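Local atomic coordinates of BB_2cx5_001 (Thermus thermophilus, PDB entry 3RI0), a protein that presents a grafted linear HIV epitope as a computationally designed scaffold built on an aminoacyl-tRNA editing domain. Residues G41-V44 and G45-V48; G101-P104 and V105-T109; K141-L144 and A145-A149. The protein carries 6 engineered substitutions. One frame throughout, in Å; residues are numbered along the deposited sequence.

From the N terminus, interaction 1 comes first: after helix 33-39 the chain makes a 3-10 turn at residues 44-46 and passes into strand 47-54. Interaction 2 follows in the long connection between helix 88-95 and strand 113-116, where 101-109 bends back on itself. Interaction 3 finishes helix 140-147 and turns the chain toward strand 150-152. All three are local turns in series; none nests within or crosses another. They still meet in space through helix 140-147: Leu143 packs against Val48 of interaction 1 and Pro104 of interaction 2, while Leu146 lies against Val105, so this helix bridges the start of strand 47-54 and the 101-109 loop.

Interaction 1 (G41-V44 and G45-V48); sequences GAEV and GQIV
The carboxamide of Gln46 meets the backbone of Glu43 at its edge: Glu43 N lies in the amide plane, 2.8 Å from Gln46 OE1, in a nearly straight bond (166° at the hydrogen). Ala42 CB sits over one face of the same amide at its oxygen end, 3.1 Å from Gln46 OE1. The other end of the group is engaged as well, since Gln46 NE2 bonds to Glu124 O, and with both ends held the amide can hardly rotate. CG of Gln46 stands beside its own backbone N and opposite the carbonyl carbon (chi1 -73°), and the extended chain beyond it runs back toward the residues that precede the turn. That turn is a short 3-10 segment, residues 44-46, between a helix and strand 47-54. Helix 33-39 ends in a Schellman motif with Gly41, at positive phi, as the C-prime residue and Ala42 N bonded to Ala37 O. Two i to i+3 bonds then shape the 3-10 turn: Gln46 N reaches Glu43 O at 3.0 Å, and Ile47 N reaches Val44 O at 3.1 Å. In both, the donor stands well above the carbonyl plane, not on a lone pair, which reflects the tight winding. Gln46 thus grips Glu43 twice, by its amide oxygen at the N-H and by its own N-H at the carbonyl. CB of Gln46 also lies 3.3 Å from Glu43 O, and CB of Ile47 rests 3.6 Å from Val44 O. On the strand side, Gln46 and Val48 pair through their backbones with Trp126, and the side chains of Ala42 and Ile47 also touch Trp126.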
loop_
_atom_site.group_PDB
_atom_site.type_symbol
_atom_site.label_atom_id
_atom_site.label_comp_id
_atom_site.label_asym_id
_atom_site.label_seq_id
_atom_site.Cartn_x
_atom_site.Cartn_y
_atom_site.Cartn_z
ATOM N N GLY A 41 11.969 13.170 -3.211
ATOM C CA GLY A 41 12.029 13.666 -4.574
ATOM C C GLY A 41 11.134 12.991 -5.591
ATOM O O GLY A 41 11.460 12.988 -6.772
ATOM N N ALA A 42 10.012 12.422 -5.157
ATOM C CA ALA A 42 9.098 11.758 -6.089
ATOM C C ALA A 42 7.834 12.588 -6.278
ATOM O O ALA A 42 7.611 13.563 -5.558
ATOM C CB ALA A 42 8.727 10.374 -5.556
ATOM N N GLU A 43 7.021 12.219 -7.266
ATOM C CA GLU A 43 5.747 12.902 -7.499
ATOM C C GLU A 43 4.757 12.199 -6.590
ATOM O O GLU A 43 4.957 11.032 -6.237
ATOM C CB GLU A 43 5.257 12.716 -8.926
ATOM C CG GLU A 43 5.979 13.506 -9.979
ATOM C CD GLU A 43 5.497 13.136 -11.370
ATOM O OE1 GLU A 43 6.292 13.267 -12.326
ATOM O OE2 GLU A 43 4.320 12.714 -11.503
ATOM N N VAL A 44 3.682 12.885 -6.225
ATOM C CA VAL A 44 2.693 12.275 -5.359
ATOM C C VAL A 44 2.051 11.045 -6.006
ATOM O O VAL A 44 1.620 10.127 -5.320
ATOM C CB VAL A 44 1.594 13.274 -4.973
ATOM C CG1 VAL A 44 0.626 13.463 -6.128
ATOM C CG2 VAL A 44 0.874 12.766 -3.730
ATOM N N GLY A 45 2.000 11.018 -7.332
ATOM C CA GLY A 45 1.414 9.872 -8.004
ATOM C C GLY A 45 2.226 8.598 -7.829
ATOM O O GLY A 45 1.735 7.495 -8.096
ATOM N N GLN A 46 3.469 8.749 -7.383
ATOM C CA GLN A 46 4.348 7.610 -7.175
ATOM C C GLN A 46 4.148 6.963 -5.812
ATOM O O GLN A 46 4.601 5.847 -5.583
ATOM C CB GLN A 46 5.817 8.021 -7.340
ATOM C CG GLN A 46 6.221 8.272 -8.790
ATOM C CD GLN A 46 7.647 8.797 -8.912
ATOM O OE1 GLN A 46 7.931 9.945 -8.546
ATOM N NE2 GLN A 46 8.551 7.958 -9.417
ATOM N N ILE A 47 3.478 7.661 -4.904
ATOM C CA ILE A 47 3.221 7.103 -3.586
ATOM C C ILE A 47 2.118 6.056 -3.699
ATOM O O ILE A 47 1.101 6.280 -4.359
ATOM C CB ILE A 47 2.769 8.181 -2.577
ATOM C CG1 ILE A 47 3.858 9.249 -2.420
ATOM C CG2 ILE A 47 2.455 7.524 -1.221
ATOM C CD1 ILE A 47 5.160 8.736 -1.872
ATOM N N VAL A 48 2.328 4.918 -3.048
ATOM C CA VAL A 48 1.367 3.837 -3.074
ATOM C C VAL A 48 0.576 3.773 -1.775
ATOM O O VAL A 48 1.152 3.602 -0.700
ATOM C CB VAL A 48 2.068 2.479 -3.254
ATOM C CG1 VAL A 48 1.022 1.382 -3.469
ATOM C CG2 VAL A 48 3.056 2.545 -4.428
#

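Interaction 2 (G101-P104 and V105-T109); sequences GVPP and VGHNT
His107 turns its ring back across the bend so that NE2 donates to Pro103 O at 2.6 Å, a short bond with an angle of 156° at the hydrogen. The imidazole is set by a chi1 of -59°, which places CG beside the backbone N and opposite the carbonyl carbon, and the acceptor oxygen then lies at the ring edge, close to its plane. Relative to the Pro103 carbonyl plane, the donor is tilted by 31°. One face of the ring lies over Val105 CA, offset toward the rim, while Val102 comes in obliquely with its CG1 branch, 4.0 Å from His107 NE2; the two side chains cross at about a right angle. The sequence Gly-Val-Pro-Pro belongs to the loop between helix 88-95 and strand 113-116, and Pro104 is probably the proline of the Gly-X-X-X-Pro motif characteristic of this editing-domain family, whose glycine comes just before residues 101-104 and which in relatives borders the substrate pocket. Pro103 brings CG to 3.3 Å from Val105 O. In Val105, CG1 lies beside the backbone N and closely approaches Pro104 O (3.0 Å), with CG2 in the more hindered position between N and the carbonyl carbon. The chain then passes through Gly106, at positive phi, on its way to His107. Helices enclose the bend: Pro104 touches Thr147, Val105 reaches Leu13, and both Val102 and His107 touch Thr95 of helix 88-95.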
loop_
_atom_site.group_PDB
_atom_site.type_symbol
_atom_site.label_atom_id
_atom_site.label_comp_id
_atom_site.label_asym_id
_atom_site.label_seq_id
_atom_site.Cartn_x
_atom_site.Cartn_y
_atom_site.Cartn_z
ATOM N N GLY A 101 -0.780 3.984 7.897
ATOM C CA GLY A 101 0.568 3.508 7.620
ATOM C C GLY A 101 0.668 2.087 7.083
ATOM O O GLY A 101 1.743 1.480 7.118
ATOM N N VAL A 102 -0.444 1.555 6.577
ATOM C CA VAL A 102 -0.480 0.191 6.046
ATOM C C VAL A 102 0.475 -0.068 4.866
ATOM O O VAL A 102 0.411 0.611 3.832
ATOM C CB VAL A 102 -1.908 -0.195 5.578
ATOM C CG1 VAL A 102 -1.907 -1.628 5.038
ATOM C CG2 VAL A 102 -2.894 -0.055 6.721
ATOM N N PRO A 103 1.382 -1.050 5.017
ATOM C CA PRO A 103 2.341 -1.411 3.966
ATOM C C PRO A 103 1.671 -2.440 3.047
ATOM O O PRO A 103 0.658 -3.023 3.414
ATOM C CB PRO A 103 3.486 -2.012 4.758
ATOM C CG PRO A 103 2.751 -2.749 5.857
ATOM C CD PRO A 103 1.717 -1.721 6.289
ATOM N N PRO A 104 2.225 -2.673 1.844
ATOM C CA PRO A 104 1.620 -3.651 0.929
ATOM C C PRO A 104 2.047 -5.105 1.171
ATOM O O PRO A 104 1.721 -5.989 0.376
ATOM C CB PRO A 104 2.052 -3.141 -0.440
ATOM C CG PRO A 104 3.453 -2.628 -0.153
ATOM C CD PRO A 104 3.283 -1.892 1.168
ATOM N N VAL A 105 2.779 -5.349 2.255
ATOM C CA VAL A 105 3.243 -6.695 2.594
ATOM C C VAL A 105 3.405 -6.805 4.105
ATOM O O VAL A 105 3.281 -5.804 4.813
ATOM C CB VAL A 105 4.620 -7.020 1.948
ATOM C CG1 VAL A 105 4.471 -7.149 0.428
ATOM C CG2 VAL A 105 5.636 -5.944 2.319
ATOM N N GLY A 106 3.693 -8.013 4.590
ATOM C CA GLY A 106 3.861 -8.222 6.021
ATOM C C GLY A 106 2.551 -8.283 6.793
ATOM O O GLY A 106 2.509 -7.951 7.973
ATOM N N HIS A 107 1.473 -8.705 6.147
ATOM C CA HIS A 107 0.180 -8.764 6.818
ATOM C C HIS A 107 -0.060 -10.059 7.576
ATOM O O HIS A 107 0.446 -11.110 7.191
ATOM C CB HIS A 107 -0.936 -8.555 5.791
ATOM C CG HIS A 107 -0.850 -7.251 5.057
ATOM N ND1 HIS A 107 -1.634 -6.961 3.964
ATOM C CD2 HIS A 107 -0.084 -6.154 5.274
ATOM C CE1 HIS A 107 -1.356 -5.738 3.538
ATOM N NE2 HIS A 107 -0.421 -5.229 4.315
ATOM N N ASN A 108 -0.827 -9.981 8.659
ATOM C CA ASN A 108 -1.136 -11.168 9.460
ATOM C C ASN A 108 -2.045 -12.060 8.623
ATOM O O ASN A 108 -1.969 -13.286 8.697
ATOM C CB ASN A 108 -1.854 -10.782 10.761
ATOM C CG ASN A 108 -0.985 -9.931 11.695
ATOM O OD1 ASN A 108 0.167 -10.261 11.957
ATOM N ND2 ASN A 108 -1.544 -8.842 12.203
ATOM N N THR A 109 -2.896 -11.413 7.830
ATOM C CA THR A 109 -3.832 -12.086 6.946
ATOM C C THR A 109 -3.508 -11.700 5.496
ATOM O O THR A 109 -3.708 -10.554 5.094
ATOM C CB THR A 109 -5.300 -11.670 7.261
ATOM O OG1 THR A 109 -5.654 -12.113 8.579
ATOM C CG2 THR A 109 -6.261 -12.268 6.262
#

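Interaction 3 (K141-L144 and A145-A149); sequences KELL and ALTGA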
loop_
_atom_site.group_PDB
_atom_site.type_symbol
_atom_site.label_atom_id
_atom_site.label_comp_id
_atom_site.label_asym_id
_atom_site.label_seq_id
_atom_site.Cartn_x
_atom_site.Cartn_y
_atom_site.Cartn_z
ATOM N N LYS A 141 7.128 -3.619 -11.141
ATOM C CA LYS A 141 7.292 -5.045 -11.385
ATOM C C LYS A 141 7.513 -5.782 -10.073
ATOM O O LYS A 141 6.926 -6.842 -9.838
ATOM C CB LYS A 141 8.475 -5.293 -12.331
ATOM C CG LYS A 141 8.247 -6.456 -13.291
ATOM C CD LYS A 141 9.500 -6.830 -14.094
ATOM C CE LYS A 141 9.203 -7.976 -15.070
ATOM N NZ LYS A 141 10.417 -8.625 -15.655
ATOM N N GLU A 142 8.365 -5.222 -9.219
ATOM C CA GLU A 142 8.647 -5.826 -7.923
ATOM C C GLU A 142 7.408 -5.769 -7.052
ATOM O O GLU A 142 7.037 -6.757 -6.432
ATOM C CB GLU A 142 9.808 -5.106 -7.237
ATOM C CG GLU A 142 11.137 -5.255 -7.971
ATOM C CD GLU A 142 12.280 -4.516 -7.296
ATOM O OE1 GLU A 142 12.186 -3.281 -7.127
ATOM O OE2 GLU A 142 13.277 -5.180 -6.938
ATOM N N LEU A 143 6.757 -4.615 -7.013
ATOM C CA LEU A 143 5.550 -4.463 -6.207
ATOM C C LEU A 143 4.564 -5.578 -6.554
ATOM O O LEU A 143 3.969 -6.184 -5.659
ATOM C CB LEU A 143 4.914 -3.084 -6.451
ATOM C CG LEU A 143 3.666 -2.752 -5.619
ATOM C CD1 LEU A 143 3.999 -2.829 -4.128
ATOM C CD2 LEU A 143 3.161 -1.370 -5.972
ATOM N N LEU A 144 4.396 -5.844 -7.849
ATOM C CA LEU A 144 3.488 -6.892 -8.309
ATOM C C LEU A 144 3.957 -8.278 -7.893
ATOM O O LEU A 144 3.135 -9.132 -7.548
ATOM C CB LEU A 144 3.353 -6.852 -9.837
ATOM C CG LEU A 144 2.533 -5.715 -10.443
ATOM C CD1 LEU A 144 2.657 -5.728 -11.962
ATOM C CD2 LEU A 144 1.072 -5.865 -10.014
ATOM N N ALA A 145 5.270 -8.506 -7.933
ATOM C CA ALA A 145 5.822 -9.804 -7.553
ATOM C C ALA A 145 5.656 -10.033 -6.056
ATOM O O ALA A 145 5.472 -11.157 -5.609
ATOM C CB ALA A 145 7.299 -9.887 -7.932
ATOM N N LEU A 146 5.726 -8.950 -5.292
ATOM C CA LEU A 146 5.597 -8.993 -3.838
ATOM C C LEU A 146 4.174 -9.249 -3.391
ATOM O O LEU A 146 3.910 -10.082 -2.524
ATOM C CB LEU A 146 6.029 -7.657 -3.232
ATOM C CG LEU A 146 7.467 -7.423 -2.808
ATOM C CD1 LEU A 146 7.640 -5.950 -2.459
ATOM C CD2 LEU A 146 7.795 -8.311 -1.611
ATOM N N THR A 147 3.258 -8.500 -3.982
ATOM C CA THR A 147 1.851 -8.574 -3.630
ATOM C C THR A 147 1.051 -9.604 -4.422
ATOM O O THR A 147 -0.005 -10.050 -3.974
ATOM C CB THR A 147 1.202 -7.202 -3.833
ATOM O OG1 THR A 147 1.267 -6.854 -5.222
ATOM C CG2 THR A 147 1.939 -6.140 -3.026
ATOM N N GLY A 148 1.548 -9.981 -5.596
ATOM C CA GLY A 148 0.819 -10.923 -6.429
ATOM C C GLY A 148 -0.476 -10.241 -6.840
ATOM O O GLY A 148 -1.502 -10.882 -7.083
ATOM N N ALA A 149 -0.420 -8.914 -6.909
ATOM C CA ALA A 149 -1.585 -8.126 -7.262
ATOM C C ALA A 149 -1.965 -8.233 -8.734
ATOM O O ALA A 149 -1.126 -8.471 -9.607
ATOM C CB ALA A 149 -1.351 -6.667 -6.901
#
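The C-terminal end of helix 140-147 is finished by an ST turn at Thr147, followed by Gly148, which leaves the helix with positive phi. Within the helix, Ala145 N bonds to Lys141 O and Leu146 N to Glu142 O in the regular i to i+4 pattern. Leu143 O takes two donors from one residue: Thr147 N at 2.9 Å and Thr147 OG1 at 2.8 Å, arriving from opposite faces of the carbonyl plane. Thr147 can do this because its hydroxyl sits between its own backbone N and carbonyl carbon (chi1 63°), turned back toward the preceding helical turn. OG1 also accepts from Ala149 N at 3.2 Å, the bond that defines the ST turn. Gly148 N meets Leu144 O at 2.7 Å and extends the pattern one residue further. Apolar groups flank this end: Thr147 CG2 lies 4.1 Å from Leu143 CD1, and Leu144 CD2 rests 4.0 Å from Ala149 CB. Farther back, Glu142 bonds through OE2 to His20. Donating to Leu143 O while accepting from Ala149 N, the Thr147 hydroxyl is fixed in rotation and joins the last helical turn to the departing chain.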